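Aldo-keto reductase 1 (Coptotermes gestroi, PDB 5KET) binds NADP and, as a member of the aldo-keto reductase family, probably uses it to reduce carbonyl compounds. Local coordinates at residues L197-Q202 against D309-R314; Q202-V207 against M273-V278. All blocks are in the same frame, centred on the assembly; numbering follows the deposited sequence.

Contact 1: L197-Q202 against D309-R314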
ATOM      1  N   LEU A 197      -1.087   2.528   8.402  1.00 39.50           N
ATOM      2  CA  LEU A 197      -0.997   1.780   9.650  1.00 41.78           C
ATOM      3  C   LEU A 197       0.425   1.836  10.189  1.00 47.15           C
ATOM      4  O   LEU A 197       1.378   1.509   9.470  1.00 54.78           O
ATOM      5  CB  LEU A 197      -1.446   0.324   9.437  1.00 39.66           C
ATOM      6  CG  LEU A 197      -1.789  -0.598  10.612  1.00 39.59           C
ATOM      7  CD1 LEU A 197      -2.601  -1.797  10.122  1.00 39.93           C
ATOM      8  CD2 LEU A 197      -0.552  -1.085  11.349  1.00 38.14           C
ATOM      9  N   ASN A 198       0.549   2.218  11.455  1.00 42.71           N
ATOM     10  CA  ASN A 198       1.798   2.212  12.211  1.00 44.40           C
ATOM     11  C   ASN A 198       1.431   2.331  13.689  1.00 43.65           C
ATOM     12  O   ASN A 198       0.259   2.216  14.057  1.00 47.96           O
ATOM     13  CB  ASN A 198       2.733   3.329  11.738  1.00 47.27           C
ATOM     14  CG  ASN A 198       2.072   4.685  11.758  1.00 49.97           C
ATOM     15  OD1 ASN A 198       1.298   5.004  12.668  1.00 50.94           O
ATOM     16  ND2 ASN A 198       2.381   5.503  10.757  1.00 52.15           N
ATOM     17  N   VAL A 199       2.425   2.570  14.548  1.00 40.30           N
ATOM     18  CA  VAL A 199       2.106   2.604  15.972  1.00 39.40           C
ATOM     19  C   VAL A 199       1.328   3.857  16.352  1.00 37.32           C
ATOM     20  O   VAL A 199       0.692   3.878  17.410  1.00 36.67           O
ATOM     21  CB  VAL A 199       3.367   2.485  16.852  1.00 37.33           C
ATOM     22  CG1 VAL A 199       4.122   1.201  16.537  1.00 41.57           C
ATOM     23  CG2 VAL A 199       4.239   3.719  16.704  1.00 32.50           C
ATOM     24  N   TYR A 200       1.360   4.902  15.527  1.00 37.35           N
ATOM     25  CA  TYR A 200       0.532   6.077  15.778  1.00 43.17           C
ATOM     26  C   TYR A 200      -0.876   5.947  15.207  1.00 40.19           C
ATOM     27  O   TYR A 200      -1.743   6.755  15.554  1.00 39.25           O
ATOM     28  CB  TYR A 200       1.200   7.334  15.208  1.00 46.55           C
ATOM     29  CG  TYR A 200       2.381   7.817  16.022  1.00 49.64           C
ATOM     30  CD1 TYR A 200       2.627   7.303  17.291  1.00 52.75           C
ATOM     31  CD2 TYR A 200       3.243   8.794  15.525  1.00 49.10           C
ATOM     32  CE1 TYR A 200       3.705   7.743  18.046  1.00 55.49           C
ATOM     33  CE2 TYR A 200       4.315   9.243  16.271  1.00 53.20           C
ATOM     34  CZ  TYR A 200       4.544   8.711  17.528  1.00 54.23           C
ATOM     35  OH  TYR A 200       5.611   9.149  18.268  1.00 53.62           O
ATOM     36  N   PHE A 201      -1.119   4.936  14.360  1.00 36.09           N
ATOM     37  CA  PHE A 201      -2.349   4.708  13.617  1.00 34.59           C
ATOM     38  C   PHE A 201      -2.478   3.194  13.412  1.00 38.21           C
ATOM     39  O   PHE A 201      -2.365   2.655  12.311  1.00 40.43           O
ATOM     40  CB  PHE A 201      -2.325   5.468  12.290  1.00 37.92           C
ATOM     41  CG  PHE A 201      -3.670   5.624  11.644  1.00 40.46           C
ATOM     42  CD1 PHE A 201      -4.720   6.220  12.323  1.00 38.65           C
ATOM     43  CD2 PHE A 201      -3.878   5.193  10.347  1.00 39.14           C
ATOM     44  CE1 PHE A 201      -5.950   6.363  11.723  1.00 35.39           C
ATOM     45  CE2 PHE A 201      -5.101   5.336   9.743  1.00 36.68           C
ATOM     46  CZ  PHE A 201      -6.141   5.918  10.436  1.00 35.77           C
ATOM     47  N   GLN A 202      -2.719   2.469  14.508  1.00 39.03           N
ATOM     48  CA  GLN A 202      -2.634   1.011  14.478  1.00 40.14           C
ATOM     49  C   GLN A 202      -3.830   0.339  13.808  1.00 42.99           C
ATOM     50  O   GLN A 202      -3.733  -0.845  13.457  1.00 48.21           O
ATOM     51  CB  GLN A 202      -2.472   0.471  15.899  1.00 37.60           C
ATOM     52  CG  GLN A 202      -1.147   0.829  16.524  1.00 39.89           C
ATOM     53  CD  GLN A 202      -1.091   0.552  18.006  1.00 47.83           C
ATOM     54  OE1 GLN A 202      -0.350   1.205  18.741  1.00 55.65           O
ATOM     55  NE2 GLN A 202      -1.876  -0.410  18.461  1.00 48.06           N
ATOM     56  N   ASP A 309       1.284  -0.279  22.052  1.00 49.95           N
ATOM     57  CA  ASP A 309      -0.151  -0.099  21.887  1.00 50.77           C
ATOM     58  C   ASP A 309      -0.611   1.232  22.472  1.00 47.33           C
ATOM     59  O   ASP A 309      -1.531   1.860  21.933  1.00 44.00           O
ATOM     60  CB  ASP A 309      -0.909  -1.268  22.526  1.00 56.30           C
ATOM     61  CG  ASP A 309      -0.848  -2.544  21.690  1.00 58.07           C
ATOM     62  OD1 ASP A 309      -0.473  -2.476  20.497  1.00 54.96           O
ATOM     63  OD2 ASP A 309      -1.190  -3.621  22.229  1.00 60.07           O
ATOM     64  N   SER A 310       0.019   1.688  23.561  1.00 43.06           N
ATOM     65  CA  SER A 310      -0.374   2.964  24.149  1.00 44.09           C
ATOM     66  C   SER A 310      -0.088   4.128  23.212  1.00 43.45           C
ATOM     67  O   SER A 310      -0.751   5.170  23.296  1.00 43.38           O
ATOM     68  CB  SER A 310       0.335   3.178  25.486  1.00 45.35           C
ATOM     69  OG  SER A 310      -0.252   2.392  26.509  1.00 47.18           O
ATOM     70  N   LEU A 311       0.878   3.970  22.312  1.00 43.31           N
ATOM     71  CA  LEU A 311       1.264   5.069  21.444  1.00 45.14           C
ATOM     72  C   LEU A 311       0.195   5.405  20.419  1.00 46.98           C
ATOM     73  O   LEU A 311       0.231   6.501  19.848  1.00 54.34           O
ATOM     74  CB  LEU A 311       2.566   4.722  20.733  1.00 43.36           C
ATOM     75  CG  LEU A 311       3.791   4.652  21.641  1.00 43.97           C
ATOM     76  CD1 LEU A 311       4.992   4.276  20.797  1.00 47.56           C
ATOM     77  CD2 LEU A 311       3.961   5.960  22.399  1.00 37.99           C
ATOM     78  N   ASP A 312      -0.752   4.497  20.192  1.00 45.46           N
ATOM     79  CA  ASP A 312      -1.734   4.648  19.120  1.00 42.58           C
ATOM     80  C   ASP A 312      -2.584   5.896  19.322  1.00 37.48           C
ATOM     81  O   ASP A 312      -3.112   6.135  20.412  1.00 37.45           O
ATOM     82  CB  ASP A 312      -2.612   3.395  19.055  1.00 44.93           C
ATOM     83  CG  ASP A 312      -3.692   3.465  17.978  1.00 46.74           C
ATOM     84  OD1 ASP A 312      -3.600   4.324  17.070  1.00 50.32           O
ATOM     85  OD2 ASP A 312      -4.632   2.635  18.039  1.00 42.37           O
ATOM     86  N   LYS A 313      -2.699   6.699  18.264  1.00 36.09           N
ATOM     87  CA  LYS A 313      -3.507   7.909  18.270  1.00 40.53           C
ATOM     88  C   LYS A 313      -4.865   7.718  17.605  1.00 43.61           C
ATOM     89  O   LYS A 313      -5.645   8.674  17.547  1.00 49.25           O
ATOM     90  CB  LYS A 313      -2.753   9.049  17.575  1.00 39.20           C
ATOM     91  CG  LYS A 313      -1.524   9.528  18.338  1.00 45.03           C
ATOM     92  CD  LYS A 313      -0.717  10.539  17.532  1.00 51.54           C
ATOM     93  CE  LYS A 313       0.188  11.358  18.444  1.00 55.89           C
ATOM     94  NZ  LYS A 313       1.026  10.490  19.315  1.00 59.56           N
ATOM     95  N   ARG A 314      -5.163   6.504  17.127  1.00 40.44           N
ATOM     96  CA  ARG A 314      -6.375   6.187  16.378  1.00 37.37           C
ATOM     97  C   ARG A 314      -6.726   7.274  15.373  1.00 40.89           C
ATOM     98  O   ARG A 314      -5.832   7.803  14.711  1.00 45.78           O
ATOM     99  CB  ARG A 314      -7.531   5.931  17.330  1.00 30.12           C
ATOM    100  CG  ARG A 314      -7.107   5.218  18.577  1.00 42.11           C
ATOM    101  CD  ARG A 314      -8.253   5.100  19.547  1.00 47.35           C
ATOM    102  NE  ARG A 314      -8.490   6.365  20.256  1.00 54.05           N
ATOM    103  CZ  ARG A 314      -7.753   6.820  21.258  1.00 55.56           C
ATOM    104  NH1 ARG A 314      -6.709   6.128  21.692  1.00 49.18           N
ATOM    105  NH2 ARG A 314      -8.044   7.969  21.826  1.00 59.84           N
TER

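Contact 2: Q202-V207 against M273-V278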
ATOM      1  N   GLN A 202      -2.719   2.469  14.508  1.00 39.03           N
ATOM      2  CA  GLN A 202      -2.634   1.011  14.478  1.00 40.14           C
ATOM      3  C   GLN A 202      -3.830   0.339  13.808  1.00 42.99           C
ATOM      4  O   GLN A 202      -3.733  -0.845  13.457  1.00 48.21           O
ATOM      5  CB  GLN A 202      -2.472   0.471  15.899  1.00 37.60           C
ATOM      6  CG  GLN A 202      -1.147   0.829  16.524  1.00 39.89           C
ATOM      7  CD  GLN A 202      -1.091   0.552  18.006  1.00 47.83           C
ATOM      8  OE1 GLN A 202      -0.350   1.205  18.741  1.00 55.65           O
ATOM      9  NE2 GLN A 202      -1.876  -0.410  18.461  1.00 48.06           N
ATOM     10  N   GLN A 203      -4.946   1.050  13.628  1.00 36.34           N
ATOM     11  CA  GLN A 203      -6.117   0.526  12.930  1.00 33.52           C
ATOM     12  C   GLN A 203      -6.590  -0.777  13.564  1.00 35.35           C
ATOM     13  O   GLN A 203      -6.954  -1.729  12.870  1.00 41.26           O
ATOM     14  CB  GLN A 203      -5.848   0.339  11.428  1.00 30.79           C
ATOM     15  CG  GLN A 203      -5.526   1.621  10.678  1.00 34.35           C
ATOM     16  CD  GLN A 203      -6.677   2.115   9.821  1.00 38.18           C
ATOM     17  OE1 GLN A 203      -7.826   2.171  10.273  1.00 35.56           O
ATOM     18  NE2 GLN A 203      -6.371   2.511   8.583  1.00 40.95           N
ATOM     19  N   ARG A 204      -6.576  -0.813  14.902  1.00 36.22           N
ATOM     20  CA  ARG A 204      -7.043  -1.990  15.631  1.00 39.38           C
ATOM     21  C   ARG A 204      -8.377  -2.479  15.092  1.00 41.88           C
ATOM     22  O   ARG A 204      -8.546  -3.667  14.794  1.00 42.24           O
ATOM     23  CB  ARG A 204      -7.178  -1.679  17.126  1.00 36.28           C
ATOM     24  CG  ARG A 204      -6.165  -0.728  17.674  1.00 34.12           C
ATOM     25  CD  ARG A 204      -4.816  -1.356  17.663  1.00 36.13           C
ATOM     26  NE  ARG A 204      -4.905  -2.763  17.970  1.00 37.59           N
ATOM     27  CZ  ARG A 204      -3.861  -3.522  18.237  1.00 39.09           C
ATOM     28  NH1 ARG A 204      -2.641  -3.010  18.239  1.00 38.31           N
ATOM     29  NH2 ARG A 204      -4.034  -4.803  18.500  1.00 44.48           N
ATOM     30  N   GLU A 205      -9.330  -1.556  14.942  1.00 43.63           N
ATOM     31  CA  GLU A 205     -10.690  -1.935  14.584  1.00 44.56           C
ATOM     32  C   GLU A 205     -10.767  -2.471  13.159  1.00 45.95           C
ATOM     33  O   GLU A 205     -11.452  -3.466  12.899  1.00 47.38           O
ATOM     34  CB  GLU A 205     -11.617  -0.740  14.762  1.00 38.84           C
ATOM     35  CG  GLU A 205     -11.852  -0.394  16.204  1.00 40.82           C
ATOM     36  CD  GLU A 205     -12.855   0.726  16.374  1.00 40.70           C
ATOM     37  OE1 GLU A 205     -12.691   1.786  15.727  1.00 40.65           O
ATOM     38  OE2 GLU A 205     -13.824   0.527  17.137  1.00 39.44           O
ATOM     39  N   LEU A 206     -10.073  -1.831  12.222  1.00 42.45           N
ATOM     40  CA  LEU A 206     -10.184  -2.274  10.844  1.00 39.15           C
ATOM     41  C   LEU A 206      -9.434  -3.581  10.615  1.00 46.57           C
ATOM     42  O   LEU A 206      -9.882  -4.411   9.816  1.00 51.58           O
ATOM     43  CB  LEU A 206      -9.681  -1.179   9.908  1.00 35.07           C
ATOM     44  CG  LEU A 206      -9.848  -1.430   8.408  1.00 32.41           C
ATOM     45  CD1 LEU A 206     -11.221  -2.035   8.083  1.00 30.07           C
ATOM     46  CD2 LEU A 206      -9.634  -0.132   7.638  1.00 30.43           C
ATOM     47  N   VAL A 207      -8.311  -3.797  11.308  1.00 45.78           N
ATOM     48  CA  VAL A 207      -7.600  -5.068  11.166  1.00 47.76           C
ATOM     49  C   VAL A 207      -8.472  -6.211  11.660  1.00 55.52           C
ATOM     50  O   VAL A 207      -8.668  -7.217  10.967  1.00 61.92           O
ATOM     51  CB  VAL A 207      -6.255  -5.034  11.913  1.00 46.91           C
ATOM     52  CG1 VAL A 207      -5.688  -6.445  12.021  1.00 44.97           C
ATOM     53  CG2 VAL A 207      -5.272  -4.124  11.204  1.00 48.81           C
ATOM     54  N   MET A 273       4.224  -6.395  12.290  1.00 42.42           N
ATOM     55  CA  MET A 273       4.342  -7.746  11.752  1.00 44.28           C
ATOM     56  C   MET A 273       3.816  -8.788  12.729  1.00 47.02           C
ATOM     57  O   MET A 273       3.185  -9.768  12.322  1.00 52.68           O
ATOM     58  CB  MET A 273       5.793  -8.049  11.400  1.00 44.32           C
ATOM     59  CG  MET A 273       6.435  -7.028  10.503  1.00 45.93           C
ATOM     60  SD  MET A 273       8.204  -6.991  10.809  1.00 50.29           S
ATOM     61  CE  MET A 273       8.731  -8.325   9.777  1.00 46.76           C
ATOM     62  N   GLN A 274       4.060  -8.599  14.019  1.00 42.72           N
ATOM     63  CA  GLN A 274       3.585  -9.612  14.945  1.00 41.84           C
ATOM     64  C   GLN A 274       2.079  -9.591  15.123  1.00 43.62           C
ATOM     65  O   GLN A 274       1.557 -10.432  15.865  1.00 47.69           O
ATOM     66  CB  GLN A 274       4.267  -9.460  16.299  1.00 36.19           C
ATOM     67  CG  GLN A 274       5.736  -9.865  16.317  1.00 48.98           C
ATOM     68  CD  GLN A 274       6.404  -9.463  17.614  1.00 54.56           C
ATOM     69  OE1 GLN A 274       5.710  -9.098  18.568  1.00 52.58           O
ATOM     70  NE2 GLN A 274       7.748  -9.558  17.679  1.00 63.70           N
ATOM     71  N   ARG A 275       1.370  -8.658  14.490  1.00 46.87           N
ATOM     72  CA  ARG A 275      -0.081  -8.728  14.393  1.00 50.57           C
ATOM     73  C   ARG A 275      -0.520  -9.417  13.107  1.00 54.34           C
ATOM     74  O   ARG A 275      -1.664  -9.238  12.667  1.00 56.21           O
ATOM     75  CB  ARG A 275      -0.697  -7.324  14.499  1.00 46.40           C
ATOM     76  CG  ARG A 275      -0.039  -6.431  15.542  1.00 43.54           C
ATOM     77  CD  ARG A 275      -1.004  -5.423  16.159  1.00 47.59           C
ATOM     78  NE  ARG A 275      -1.343  -4.327  15.261  1.00 49.00           N
ATOM     79  CZ  ARG A 275      -2.576  -4.018  14.887  1.00 49.39           C
ATOM     80  NH1 ARG A 275      -3.610  -4.726  15.323  1.00 55.26           N
ATOM     81  NH2 ARG A 275      -2.781  -2.997  14.072  1.00 46.12           N
ATOM     82  N   ASP A 276       0.378 -10.204  12.505  1.00 54.68           N
ATOM     83  CA  ASP A 276       0.168 -10.840  11.202  1.00 52.68           C
ATOM     84  C   ASP A 276      -0.165  -9.809  10.132  1.00 44.16           C
ATOM     85  O   ASP A 276      -1.001 -10.047   9.260  1.00 42.22           O
ATOM     86  CB  ASP A 276      -0.906 -11.929  11.272  1.00 59.00           C
ATOM     87  CG  ASP A 276      -0.427 -13.167  12.023  1.00 70.85           C
ATOM     88  OD1 ASP A 276       0.804 -13.298  12.232  1.00 70.28           O
ATOM     89  OD2 ASP A 276      -1.273 -14.011  12.398  1.00 77.78           O
ATOM     90  N   ILE A 277       0.510  -8.663  10.191  1.00 44.20           N
ATOM     91  CA  ILE A 277       0.277  -7.541   9.286  1.00 42.28           C
ATOM     92  C   ILE A 277       1.485  -7.393   8.370  1.00 47.54           C
ATOM     93  O   ILE A 277       2.612  -7.217   8.843  1.00 56.46           O
ATOM     94  CB  ILE A 277       0.032  -6.236  10.058  1.00 36.03           C
ATOM     95  CG1 ILE A 277      -1.315  -6.281  10.777  1.00 31.05           C
ATOM     96  CG2 ILE A 277       0.145  -5.041   9.124  1.00 26.78           C
ATOM     97  CD1 ILE A 277      -1.614  -5.012  11.557  1.00 30.24           C
ATOM     98  N   VAL A 278       1.248  -7.465   7.061  1.00 44.87           N
ATOM     99  CA  VAL A 278       2.286  -7.183   6.077  1.00 46.95           C
ATOM    100  C   VAL A 278       2.700  -5.718   6.186  1.00 39.88           C
ATOM    101  O   VAL A 278       1.866  -4.844   6.459  1.00 39.60           O
ATOM    102  CB  VAL A 278       1.754  -7.510   4.669  1.00 55.13           C
ATOM    103  CG1 VAL A 278       2.832  -7.330   3.609  1.00 56.55           C
ATOM    104  CG2 VAL A 278       1.160  -8.927   4.626  1.00 56.37           C
TER

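Contact 1: L197-Q202 against D309-R314
Y200 and D312 bring the two backbones to within 4.3 Å, CA to CA, where the type I turn N198-F201 meets the segment that comes off helix 302-310. The turn belongs to the loop after strand 192-196 of the TIM barrel. Across the contact, K313 N donates to Y200 O at 2.9 Å, coming from above the carbonyl plane. The D312 side chain adds two more bonds: its CG stands anti to the backbone N (chi1 179°), and OD1 takes R314 N at 2.7 Å, closing an Asx turn, and also a weak bond from Q202 N at 3.3 Å.

The K313 side chain runs beside that of Y200, pointing the same way, and bends at chi4 (52°) to put NZ over one face of the ring. NZ lies 4.2 Å from the ring centroid, displaced toward the rim, in a cation-pi contact; the phenol OH hydrogen-bonds to D250. L311 adds apolar cover, its CD1 4.2 Å from V199 CG2, while R314 O sits at the edge of the F201 ring. From the other end of the turn, N198 ND2 reaches the carbonyl of A221, an NADP-binding residue. D312 OD1 thus takes one firm bond from its own segment and one weak bond from the other, alongside K313 N to Y200 O, and two N-H groups on one oxygen would probably favour the charged form.

Contact 2: Q202-V207 against M273-V278
R204 NH1 forms a salt bridge with D309 OD1, and the R275 guanidinium stacks against the same group, R204 NH1 lying 3.3 Å above the R275 plane and toward its rim. The motif is an arginine-arginine stack on the outer part of the TIM barrel, joining the start of helix 204-212 to the type I turn M273-D276, which leads from helix 264-273 toward strand 278-279. The two groups lie nearly flat on one another, their centres 3.6 Å apart and their planes 25° from parallel. Seen from the partner, R275 NH1 sits over the centre of the R204 guanidinium, 3.2 Å from R204 CZ. Two like charges this close would repel, and the D309 carboxylate probably offsets part of the repulsion.

The R275 chain bends at chi3 (-74°), which sets the direction of NE. Its guanidinium is sandwiched: R204 covers one face, and I277 CD1 lies against the opposite face, 3.3 Å above the plane and displaced toward the rim. Q202 O approaches the edge of the group, near its plane, but the modelled separation is too short to be trusted in detail.

At the N-cap position Q203 sends NE2 to E196 O, back in the preceding strand, and its carbonyl receives V207 N at 2.9 Å in the first turn of the helix. V207 and I277 both also rest on strand 216-220, through V217 and A219 respectively. V207 CG2 touches I277 CD1 at 3.8 Å and also comes near R275 NH2.

Overall arrangement
Running from the N terminus, the chain leaves strand 192-196, enters the loop 197-202 and leads through Q203 into helix 204-212; Q202 is shared by both contacts. Contact 2 comes first to closure, when the turn after helix 264-273 returns to that helix start. Contact 1 closes a longer loop around it, at the last residues of helix 302-310 and the segment after it, and contact 2 is thus nested inside. Their centres lie 10 Å apart. The D309-R204 salt bridge links them on the polar side, and L197 CD1 packs on both V207 and I277 on the apolar side. Together they tie the loop after the sixth strand and the start of helix 204-212 to the turn before the eighth strand and to the end of helix 302-310.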